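Local coordinates for sensor protein KdpD (Escherichia coli, PDB 4Y2F) that probably senses potassium limitation as a histidine kinase that passes phosphate to a response regulator, and is represented by its GAF domain, at residues A[6-11]-A[22-27]; A[10-15]-A[129-134]; A[65-68]-A[74-77]. All blocks are in the same frame, centred on the assembly; numbering follows the deposited sequence.

Interaction 1. Residues A[6-11]-A[22-27]; sequences YEMSKA and AATSEQ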
ATOM      1  N   TYR A   6      -4.682  -4.826  -6.397  1.00 26.39           N
ATOM      2  CA  TYR A   6      -3.892  -6.035  -6.199  1.00 24.67           C
ATOM      3  C   TYR A   6      -3.009  -6.324  -7.409  1.00 22.83           C
ATOM      4  O   TYR A   6      -1.834  -6.677  -7.251  1.00 23.84           O
ATOM      5  CB  TYR A   6      -4.832  -7.206  -5.916  1.00 28.25           C
ATOM      6  CG  TYR A   6      -4.165  -8.559  -5.892  1.00 45.05           C
ATOM      7  CD1 TYR A   6      -3.609  -9.057  -4.725  1.00 53.38           C
ATOM      8  CD2 TYR A   6      -4.108  -9.344  -7.036  1.00 39.18           C
ATOM      9  CE1 TYR A   6      -3.002 -10.298  -4.695  1.00 57.62           C
ATOM     10  CE2 TYR A   6      -3.501 -10.582  -7.018  1.00 49.42           C
ATOM     11  CZ  TYR A   6      -2.951 -11.054  -5.846  1.00 59.22           C
ATOM     12  OH  TYR A   6      -2.349 -12.292  -5.820  1.00 71.00           O
ATOM     13  N   GLU A   7      -3.552  -6.185  -8.623  1.00 22.85           N
ATOM     14  CA  GLU A   7      -2.748  -6.459  -9.814  1.00 23.10           C
ATOM     15  C   GLU A   7      -1.615  -5.454  -9.965  1.00 21.37           C
ATOM     16  O   GLU A   7      -0.496  -5.822 -10.353  1.00 26.06           O
ATOM     17  CB  GLU A   7      -3.611  -6.505 -11.076  1.00 24.19           C
ATOM     18  CG  GLU A   7      -4.439  -7.782 -11.214  1.00 32.15           C
ATOM     19  CD  GLU A   7      -3.593  -9.047 -11.306  1.00 49.06           C
ATOM     20  OE1 GLU A   7      -2.578  -9.046 -12.038  1.00 52.67           O
ATOM     21  OE2 GLU A   7      -3.947 -10.041 -10.638  1.00 57.63           O
ATOM     22  N   MET A   8      -1.877  -4.182  -9.658  1.00 20.07           N
ATOM     23  CA  MET A   8      -0.803  -3.200  -9.697  1.00 18.96           C
ATOM     24  C   MET A   8       0.253  -3.509  -8.646  1.00 20.29           C
ATOM     25  O   MET A   8       1.450  -3.387  -8.919  1.00 20.65           O
ATOM     26  CB  MET A   8      -1.341  -1.781  -9.523  1.00 19.48           C
ATOM     27  CG  MET A   8      -0.224  -0.731  -9.678  1.00 18.68           C
ATOM     28  SD  MET A   8      -0.707   0.981  -9.403  1.00 21.17           S
ATOM     29  CE  MET A   8      -1.089   0.953  -7.651  1.00 21.94           C
ATOM     30  N   SER A   9      -0.164  -3.957  -7.459  1.00 21.06           N
ATOM     31  CA  SER A   9       0.809  -4.283  -6.415  1.00 24.17           C
ATOM     32  C   SER A   9       1.746  -5.401  -6.860  1.00 22.47           C
ATOM     33  O   SER A   9       2.950  -5.372  -6.563  1.00 27.07           O
ATOM     34  CB  SER A   9       0.100  -4.643  -5.101  1.00 29.19           C
ATOM     35  OG  SER A   9      -0.275  -6.012  -5.064  1.00 33.60           O
ATOM     36  N   LYS A  10       1.223  -6.396  -7.585  1.00 23.27           N
ATOM     37  CA  LYS A  10       2.086  -7.447  -8.114  1.00 24.80           C
ATOM     38  C   LYS A  10       3.095  -6.883  -9.100  1.00 24.27           C
ATOM     39  O   LYS A  10       4.274  -7.268  -9.082  1.00 26.26           O
ATOM     40  CB  LYS A  10       1.248  -8.532  -8.789  1.00 31.42           C
ATOM     41  CG  LYS A  10       0.497  -9.435  -7.823  1.00 38.18           C
ATOM     42  CD  LYS A  10      -0.579 -10.250  -8.538  1.00 51.71           C
ATOM     43  CE  LYS A  10      -0.010 -11.339  -9.433  1.00 61.73           C
ATOM     44  NZ  LYS A  10      -1.102 -12.166 -10.030  1.00 63.27           N
ATOM     45  N   ALA A  11       2.656  -5.957  -9.957  1.00 22.95           N
ATOM     46  CA  ALA A  11       3.552  -5.376 -10.946  1.00 22.88           C
ATOM     47  C   ALA A  11       4.566  -4.442 -10.292  1.00 22.46           C
ATOM     48  O   ALA A  11       5.733  -4.405 -10.702  1.00 27.65           O
ATOM     49  CB  ALA A  11       2.736  -4.646 -12.008  1.00 24.48           C
ATOM     50  N   ALA A  22       7.385   4.076 -12.553  1.00 25.99           N
ATOM     51  CA  ALA A  22       6.627   5.105 -13.253  1.00 25.37           C
ATOM     52  C   ALA A  22       5.806   4.505 -14.388  1.00 25.02           C
ATOM     53  O   ALA A  22       4.618   4.815 -14.538  1.00 27.08           O
ATOM     54  CB  ALA A  22       7.579   6.174 -13.785  1.00 26.94           C
ATOM     55  N   ALA A  23       6.421   3.633 -15.195  1.00 25.57           N
ATOM     56  CA  ALA A  23       5.696   3.026 -16.309  1.00 27.17           C
ATOM     57  C   ALA A  23       4.527   2.181 -15.816  1.00 25.90           C
ATOM     58  O   ALA A  23       3.411   2.278 -16.341  1.00 25.45           O
ATOM     59  CB  ALA A  23       6.647   2.190 -17.166  1.00 28.98           C
ATOM     60  N   THR A  24       4.761   1.356 -14.793  1.00 24.01           N
ATOM     61  CA  THR A  24       3.688   0.548 -14.232  1.00 25.36           C
ATOM     62  C   THR A  24       2.579   1.423 -13.673  1.00 25.84           C
ATOM     63  O   THR A  24       1.392   1.172 -13.908  1.00 21.43           O
ATOM     64  CB  THR A  24       4.253  -0.337 -13.123  1.00 25.49           C
ATOM     65  OG1 THR A  24       5.149  -1.296 -13.686  1.00 27.70           O
ATOM     66  CG2 THR A  24       3.129  -1.063 -12.381  1.00 27.90           C
ATOM     67  N   SER A  25       2.942   2.455 -12.923  1.00 22.76           N
ATOM     68  CA  SER A  25       1.921   3.320 -12.349  1.00 22.92           C
ATOM     69  C   SER A  25       1.077   3.984 -13.437  1.00 25.06           C
ATOM     70  O   SER A  25      -0.151   4.047 -13.328  1.00 24.18           O
ATOM     71  CB  SER A  25       2.576   4.345 -11.421  1.00 27.10           C
ATOM     72  OG  SER A  25       3.351   3.678 -10.431  1.00 30.09           O
ATOM     73  N   GLU A  26       1.711   4.458 -14.510  1.00 24.57           N
ATOM     74  CA  GLU A  26       0.967   5.095 -15.593  1.00 28.67           C
ATOM     75  C   GLU A  26       0.028   4.114 -16.291  1.00 23.69           C
ATOM     76  O   GLU A  26      -1.127   4.454 -16.579  1.00 27.23           O
ATOM     77  CB  GLU A  26       1.943   5.753 -16.574  1.00 27.93           C
ATOM     78  CG  GLU A  26       2.676   6.945 -15.942  1.00 28.46           C
ATOM     79  CD  GLU A  26       3.829   7.465 -16.781  1.00 37.40           C
ATOM     80  OE1 GLU A  26       4.005   7.002 -17.931  1.00 42.21           O
ATOM     81  OE2 GLU A  26       4.565   8.346 -16.283  1.00 37.45           O
ATOM     82  N   GLN A  27       0.489   2.887 -16.544  1.00 23.01           N
ATOM     83  CA  GLN A  27      -0.356   1.887 -17.189  1.00 26.56           C
ATOM     84  C   GLN A  27      -1.617   1.642 -16.374  1.00 27.98           C
ATOM     85  O   GLN A  27      -2.736   1.656 -16.905  1.00 23.28           O
ATOM     86  CB  GLN A  27       0.441   0.590 -17.339  1.00 28.07           C
ATOM     87  CG  GLN A  27      -0.334  -0.601 -17.901  1.00 28.73           C
ATOM     88  CD  GLN A  27       0.484  -1.875 -17.888  1.00 35.51           C
ATOM     89  OE1 GLN A  27       1.459  -2.005 -18.628  1.00 45.72           O
ATOM     90  NE2 GLN A  27       0.099  -2.816 -17.044  1.00 42.66           N
TER
HETATM   91  O   HOH W   1       7.029  -2.217 -11.976  1.00 29.10           O
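T24 meets A11 where helix 18-33 passes helix 4-13, and these two residues also bring the helices closest within the segments, their CA atoms lying 6.8 Å apart. Along 22-27, A22 packs on V39 of strand 35-42, and the contact with 6-11 begins at T24. The two branches of T24 do different work. CG2 stands anti to the backbone N and is the branch that reaches the first helix: it comes methyl to methyl against A11 CB at 3.6 Å and lies more loosely beside M8 CG, at 4.3 Å. OG1, anti to the carbonyl carbon (chi1 -67°), hydrogen-bonds to D20 O one turn back in its own helix. The same hydroxyl lies 2.7 Å from a water, with which it is hydrogen-bonded, and that water donates to A11 O over 2.8 Å. This water links a backbone carbonyl near the end of helix 4-13 to the threonine hydroxyl, beside the apolar methyl contact. S25, next in sequence, stays at the margin of 6-11; its OG bonds to I21 O within the helix, while the side chain packs on L12 and on V128 of helix 115-142. E26 turns to the sheet, where OE2 accepts from V39 N. M8 is extended through chi1 and chi2 (-175° and -177°) before its terminal methyl bends aside, and this carries the thioether past T24 toward F124, L127 and V128 of helix 115-142. On the far side of helix 4-13, Y6 and S9 pack on E122 and L126 of the second subunit. The small side chains of A11 and T24 are consistent with the close approach of the two helices, and helix 4-13 packs on the outside of the helices that line one face of the GAF sheet.

Interaction 2. Residues A[10-15]-A[129-134]; sequences KALAVG and ANALER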
ATOM      1  N   LYS A  10       1.223  -6.396  -7.585  1.00 23.27           N
ATOM      2  CA  LYS A  10       2.086  -7.447  -8.114  1.00 24.80           C
ATOM      3  C   LYS A  10       3.095  -6.883  -9.100  1.00 24.27           C
ATOM      4  O   LYS A  10       4.274  -7.268  -9.082  1.00 26.26           O
ATOM      5  CB  LYS A  10       1.248  -8.532  -8.789  1.00 31.42           C
ATOM      6  CG  LYS A  10       0.497  -9.435  -7.823  1.00 38.18           C
ATOM      7  CD  LYS A  10      -0.579 -10.250  -8.538  1.00 51.71           C
ATOM      8  CE  LYS A  10      -0.010 -11.339  -9.433  1.00 61.73           C
ATOM      9  NZ  LYS A  10      -1.102 -12.166 -10.030  1.00 63.27           N
ATOM     10  N   ALA A  11       2.656  -5.957  -9.957  1.00 22.95           N
ATOM     11  CA  ALA A  11       3.552  -5.376 -10.946  1.00 22.88           C
ATOM     12  C   ALA A  11       4.566  -4.442 -10.292  1.00 22.46           C
ATOM     13  O   ALA A  11       5.733  -4.405 -10.702  1.00 27.65           O
ATOM     14  CB  ALA A  11       2.736  -4.646 -12.008  1.00 24.48           C
ATOM     15  N   LEU A  12       4.142  -3.691  -9.268  1.00 21.52           N
ATOM     16  CA  LEU A  12       5.068  -2.807  -8.562  1.00 21.70           C
ATOM     17  C   LEU A  12       6.111  -3.586  -7.774  1.00 22.86           C
ATOM     18  O   LEU A  12       7.248  -3.118  -7.622  1.00 27.47           O
ATOM     19  CB  LEU A  12       4.303  -1.886  -7.612  1.00 20.69           C
ATOM     20  CG  LEU A  12       3.422  -0.780  -8.201  1.00 20.21           C
ATOM     21  CD1 LEU A  12       2.587  -0.148  -7.097  1.00 23.75           C
ATOM     22  CD2 LEU A  12       4.260   0.279  -8.921  1.00 23.19           C
ATOM     23  N   ALA A  13       5.750  -4.777  -7.274  1.00 23.62           N
ATOM     24  CA  ALA A  13       6.654  -5.539  -6.419  1.00 26.21           C
ATOM     25  C   ALA A  13       7.912  -5.958  -7.161  1.00 32.79           C
ATOM     26  O   ALA A  13       8.970  -6.133  -6.537  1.00 28.96           O
ATOM     27  CB  ALA A  13       5.940  -6.778  -5.883  1.00 26.21           C
ATOM     28  N   VAL A  14       7.826  -6.131  -8.481  1.00 26.23           N
ATOM     29  CA  VAL A  14       8.971  -6.597  -9.256  1.00 27.70           C
ATOM     30  C   VAL A  14       9.677  -5.473  -9.996  1.00 28.17           C
ATOM     31  O   VAL A  14      10.653  -5.737 -10.722  1.00 33.23           O
ATOM     32  CB  VAL A  14       8.595  -7.738 -10.216  1.00 28.88           C
ATOM     33  CG1 VAL A  14       8.157  -8.963  -9.425  1.00 31.25           C
ATOM     34  CG2 VAL A  14       7.526  -7.290 -11.183  1.00 35.66           C
ATOM     35  N   GLY A  15       9.211  -4.237  -9.851  1.00 28.52           N
ATOM     36  CA  GLY A  15       9.918  -3.116 -10.447  1.00 30.45           C
ATOM     37  C   GLY A  15      11.325  -3.007  -9.889  1.00 33.18           C
ATOM     38  O   GLY A  15      11.556  -3.192  -8.692  1.00 36.30           O
ATOM     39  N   ALA A 129       3.812   5.235  -3.945  1.00 16.19           N
ATOM     40  CA  ALA A 129       4.778   5.887  -3.072  1.00 17.09           C
ATOM     41  C   ALA A 129       5.610   4.869  -2.307  1.00 17.53           C
ATOM     42  O   ALA A 129       6.820   5.046  -2.155  1.00 19.42           O
ATOM     43  CB  ALA A 129       4.061   6.825  -2.101  1.00 18.20           C
ATOM     44  N   ASN A 130       4.974   3.794  -1.820  1.00 18.57           N
ATOM     45  CA  ASN A 130       5.703   2.748  -1.108  1.00 18.83           C
ATOM     46  C   ASN A 130       6.751   2.104  -2.005  1.00 19.21           C
ATOM     47  O   ASN A 130       7.851   1.773  -1.545  1.00 19.10           O
ATOM     48  CB  ASN A 130       4.728   1.669  -0.628  1.00 20.11           C
ATOM     49  CG  ASN A 130       3.936   2.079   0.589  1.00 27.44           C
ATOM     50  OD1 ASN A 130       4.218   3.096   1.218  1.00 38.31           O
ATOM     51  ND2 ASN A 130       2.949   1.265   0.949  1.00 37.33           N
ATOM     52  N   ALA A 131       6.426   1.906  -3.284  1.00 17.69           N
ATOM     53  CA  ALA A 131       7.389   1.311  -4.208  1.00 18.32           C
ATOM     54  C   ALA A 131       8.571   2.242  -4.449  1.00 20.51           C
ATOM     55  O   ALA A 131       9.732   1.814  -4.413  1.00 21.54           O
ATOM     56  CB  ALA A 131       6.692   0.936  -5.518  1.00 19.86           C
ATOM     57  N   LEU A 132       8.291   3.525  -4.684  1.00 19.08           N
ATOM     58  CA  LEU A 132       9.349   4.519  -4.833  1.00 18.91           C
ATOM     59  C   LEU A 132      10.201   4.617  -3.574  1.00 19.79           C
ATOM     60  O   LEU A 132      11.429   4.716  -3.658  1.00 23.12           O
ATOM     61  CB  LEU A 132       8.721   5.875  -5.142  1.00 21.41           C
ATOM     62  CG  LEU A 132       8.081   5.973  -6.519  1.00 17.27           C
ATOM     63  CD1 LEU A 132       7.416   7.352  -6.689  1.00 19.30           C
ATOM     64  CD2 LEU A 132       9.144   5.751  -7.588  1.00 18.90           C
ATOM     65  N   GLU A 133       9.566   4.578  -2.397  1.00 21.82           N
ATOM     66  CA  GLU A 133      10.316   4.634  -1.143  1.00 21.55           C
ATOM     67  C   GLU A 133      11.252   3.441  -1.010  1.00 22.80           C
ATOM     68  O   GLU A 133      12.411   3.587  -0.606  1.00 24.65           O
ATOM     69  CB  GLU A 133       9.349   4.708   0.046  1.00 26.21           C
ATOM     70  CG  GLU A 133      10.007   4.621   1.434  1.00 27.65           C
ATOM     71  CD  GLU A 133       8.987   4.627   2.568  1.00 29.37           C
ATOM     72  OE1 GLU A 133       7.821   4.257   2.327  1.00 36.60           O
ATOM     73  OE2 GLU A 133       9.353   4.996   3.703  1.00 49.15           O
ATOM     74  N   ARG A 134      10.764   2.250  -1.361  1.00 22.24           N
ATOM     75  CA  ARG A 134      11.592   1.057  -1.276  1.00 23.79           C
ATOM     76  C   ARG A 134      12.815   1.168  -2.179  1.00 24.93           C
ATOM     77  O   ARG A 134      13.942   0.897  -1.750  1.00 26.94           O
ATOM     78  CB  ARG A 134      10.764  -0.178  -1.619  1.00 22.96           C
ATOM     79  CG  ARG A 134      11.576  -1.451  -1.559  1.00 24.64           C
ATOM     80  CD  ARG A 134      10.711  -2.662  -1.822  1.00 33.24           C
ATOM     81  NE  ARG A 134      10.197  -2.674  -3.190  1.00 33.46           N
ATOM     82  CZ  ARG A 134       8.924  -2.476  -3.517  1.00 37.27           C
ATOM     83  NH1 ARG A 134       8.016  -2.243  -2.573  1.00 39.02           N
ATOM     84  NH2 ARG A 134       8.560  -2.510  -4.793  1.00 41.73           N
TER
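R134 reaches from helix 115-142 to the last turn of helix 4-13 and sets its guanidinium beside the backbone at L12. From CB, which points toward 10-15, the chain leaves with CG anti to the backbone N (chi1 179°) and remains extended through CD. A bend at chi3 (66°) then turns NE and CZ back alongside their own helix. At the tip the two terminal nitrogens go different ways. NH2 arrives 3.2 Å from L12 O, which lies at the edge of the guanidinium, in its plane; NH2 also stands 3.9 Å from A13 CA. L12 O already accepts from G15 N in the turn that closes the helix, so the positive group sits at a C-terminal end, where the helix dipole would probably attract it. NH1 turns outward from this contact, to a long, weak ion pair with E133 OE1 of the second subunit, and the reverse pair repeats it. E133 of the same chain is anchored by S94 and by a salt bridge to K137. One turn before R134, A131 offers its methyl to L12: CD2 of the leucine lies 4.2 Å from A131 CB, and their CA atoms, 6.4 Å apart, mark the nearest approach of the two backbones. L12 also packs on I21 of helix 18-33, and A131 touches I21 too, so the leucine is wedged among three helices. The CB of A13 points away from 129-134, and the residue packs on G95 of the second subunit as well, while N130 lies against N130 of that subunit. The arrangement is an intrachain pairing of the N-terminal helix with the long C-terminal helix of a GAF domain, beside the interface with the second subunit.

Interaction 3. Residues A[65-68]-A[74-77]; sequences AQWS and PAGA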
ATOM      1  N   ALA A  65       3.575  22.192  -9.999  1.00 17.49           N
ATOM      2  CA  ALA A  65       3.969  20.810  -9.733  1.00 16.09           C
ATOM      3  C   ALA A  65       5.096  20.760  -8.707  1.00 15.32           C
ATOM      4  O   ALA A  65       5.036  19.994  -7.735  1.00 17.96           O
ATOM      5  CB  ALA A  65       4.380  20.130 -11.036  1.00 16.64           C
ATOM      6  N   GLN A  66       6.129  21.592  -8.893  1.00 19.35           N
ATOM      7  CA  GLN A  66       7.202  21.641  -7.906  1.00 20.49           C
ATOM      8  C   GLN A  66       6.669  22.030  -6.529  1.00 20.11           C
ATOM      9  O   GLN A  66       7.106  21.474  -5.511  1.00 24.65           O
ATOM     10  CB  GLN A  66       8.307  22.602  -8.364  1.00 21.72           C
ATOM     11  CG  GLN A  66       9.604  22.500  -7.557  1.00 24.42           C
ATOM     12  CD  GLN A  66      10.341  21.188  -7.771  1.00 28.11           C
ATOM     13  OE1 GLN A  66      10.562  20.759  -8.907  1.00 26.32           O
ATOM     14  NE2 GLN A  66      10.729  20.541  -6.671  1.00 28.51           N
ATOM     15  N   TRP A  67       5.730  22.986  -6.474  1.00 19.29           N
ATOM     16  CA  TRP A  67       5.116  23.387  -5.206  1.00 22.50           C
ATOM     17  C   TRP A  67       4.425  22.207  -4.530  1.00 19.30           C
ATOM     18  O   TRP A  67       4.561  22.000  -3.316  1.00 21.99           O
ATOM     19  CB  TRP A  67       4.104  24.510  -5.449  1.00 24.67           C
ATOM     20  CG  TRP A  67       3.298  24.912  -4.214  1.00 26.74           C
ATOM     21  CD1 TRP A  67       3.621  25.878  -3.302  1.00 32.65           C
ATOM     22  CD2 TRP A  67       2.037  24.371  -3.786  1.00 22.91           C
ATOM     23  NE1 TRP A  67       2.648  25.967  -2.334  1.00 32.30           N
ATOM     24  CE2 TRP A  67       1.669  25.045  -2.601  1.00 30.45           C
ATOM     25  CE3 TRP A  67       1.193  23.367  -4.277  1.00 21.98           C
ATOM     26  CZ2 TRP A  67       0.495  24.754  -1.906  1.00 27.51           C
ATOM     27  CZ3 TRP A  67       0.024  23.080  -3.582  1.00 24.93           C
ATOM     28  CH2 TRP A  67      -0.316  23.776  -2.416  1.00 27.70           C
ATOM     29  N   SER A  68       3.660  21.431  -5.304  1.00 17.74           N
ATOM     30  CA  SER A  68       2.968  20.271  -4.760  1.00 17.32           C
ATOM     31  C   SER A  68       3.956  19.266  -4.176  1.00 18.82           C
ATOM     32  O   SER A  68       3.723  18.712  -3.089  1.00 18.56           O
ATOM     33  CB  SER A  68       2.132  19.648  -5.881  1.00 17.18           C
ATOM     34  OG  SER A  68       1.520  18.427  -5.493  1.00 23.55           O
ATOM     35  N   PRO A  74      -1.688  18.316  -2.661  1.00 15.70           N
ATOM     36  CA  PRO A  74      -2.241  18.260  -4.015  1.00 15.68           C
ATOM     37  C   PRO A  74      -2.554  19.656  -4.547  1.00 16.02           C
ATOM     38  O   PRO A  74      -2.717  20.624  -3.793  1.00 17.02           O
ATOM     39  CB  PRO A  74      -3.529  17.458  -3.821  1.00 15.53           C
ATOM     40  CG  PRO A  74      -3.956  17.803  -2.453  1.00 16.60           C
ATOM     41  CD  PRO A  74      -2.663  17.885  -1.651  1.00 20.99           C
ATOM     42  N   ALA A  75      -2.610  19.743  -5.876  1.00 14.27           N
ATOM     43  CA  ALA A  75      -3.019  20.949  -6.580  1.00 14.67           C
ATOM     44  C   ALA A  75      -3.868  20.511  -7.773  1.00 14.20           C
ATOM     45  O   ALA A  75      -4.018  19.315  -8.071  1.00 17.58           O
ATOM     46  CB  ALA A  75      -1.797  21.786  -6.969  1.00 20.59           C
ATOM     47  N   GLY A  76      -4.419  21.468  -8.475  1.00 18.03           N
ATOM     48  CA  GLY A  76      -5.275  21.139  -9.575  1.00 14.23           C
ATOM     49  C   GLY A  76      -6.693  20.910  -9.097  1.00 11.61           C
ATOM     50  O   GLY A  76      -7.119  21.361  -8.029  1.00 12.77           O
ATOM     51  N   ALA A  77      -7.431  20.194  -9.926  1.00 12.14           N
ATOM     52  CA  ALA A  77      -8.850  19.973  -9.663  1.00 12.87           C
ATOM     53  C   ALA A  77      -9.074  19.335  -8.296  1.00 13.62           C
ATOM     54  O   ALA A  77      -8.362  18.413  -7.893  1.00 14.02           O
ATOM     55  CB  ALA A  77      -9.441  19.077 -10.757  1.00 13.89           C
TER
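Helix 62-71 contributes its turn 65-68, and the chain approaches it at P74 and A75 and then runs away in extended form, with S68 and P74 nearest at 5.6 Å between CA atoms. P74 leads into the short strand 75-76, which lies at one edge of the antiparallel sheet and bonds through A75 to I89 of strand 88-94. This helix, its short connection and the edge strand form one side of the GAF domain, on the face of the sheet away from the terminal helices. From the helix, W67 sends its indole across to the strand: CG is anti to the backbone N (chi1 174°), which carries the six-membered ring out toward P74 and A75. The ring presents its edge to P74 O, which lies in the indole plane with CZ3 at 3.7 Å. The same CZ3 lies 4.1 Å from A75 CB, an apolar contact made obliquely. S68 comes in beside it, with OG 4.0 Å from P74 CA. That hydroxyl is hydrogen-bonded to L73 O, just before the strand segment, so it ties the helix to the connecting loop while the serine side chain packs on I89, P91 and L101 of the sheet. The indole also touches L73 and T81.

In the fold
Interactions 1 and 2 adjoin, with centres 8 Å apart. Both start from helix 4-13, share K10 and A11, and touch where L12 CD2 lies 3.9 Å from T24 CG2; one joins that helix to helix 18-33, the other to helix 115-142. Interaction 3 lies on the opposite side of the chain's centre, its centre 22 and 23 Å from theirs, between helix 62-71 and edge strand 75-76. Along the chain it follows interaction 1 and is nested within the long loop closed by interaction 2. The terminal helices thus gather on the side that meets the second subunit, whereas no other chain of the assembly touches the segments of interaction 3.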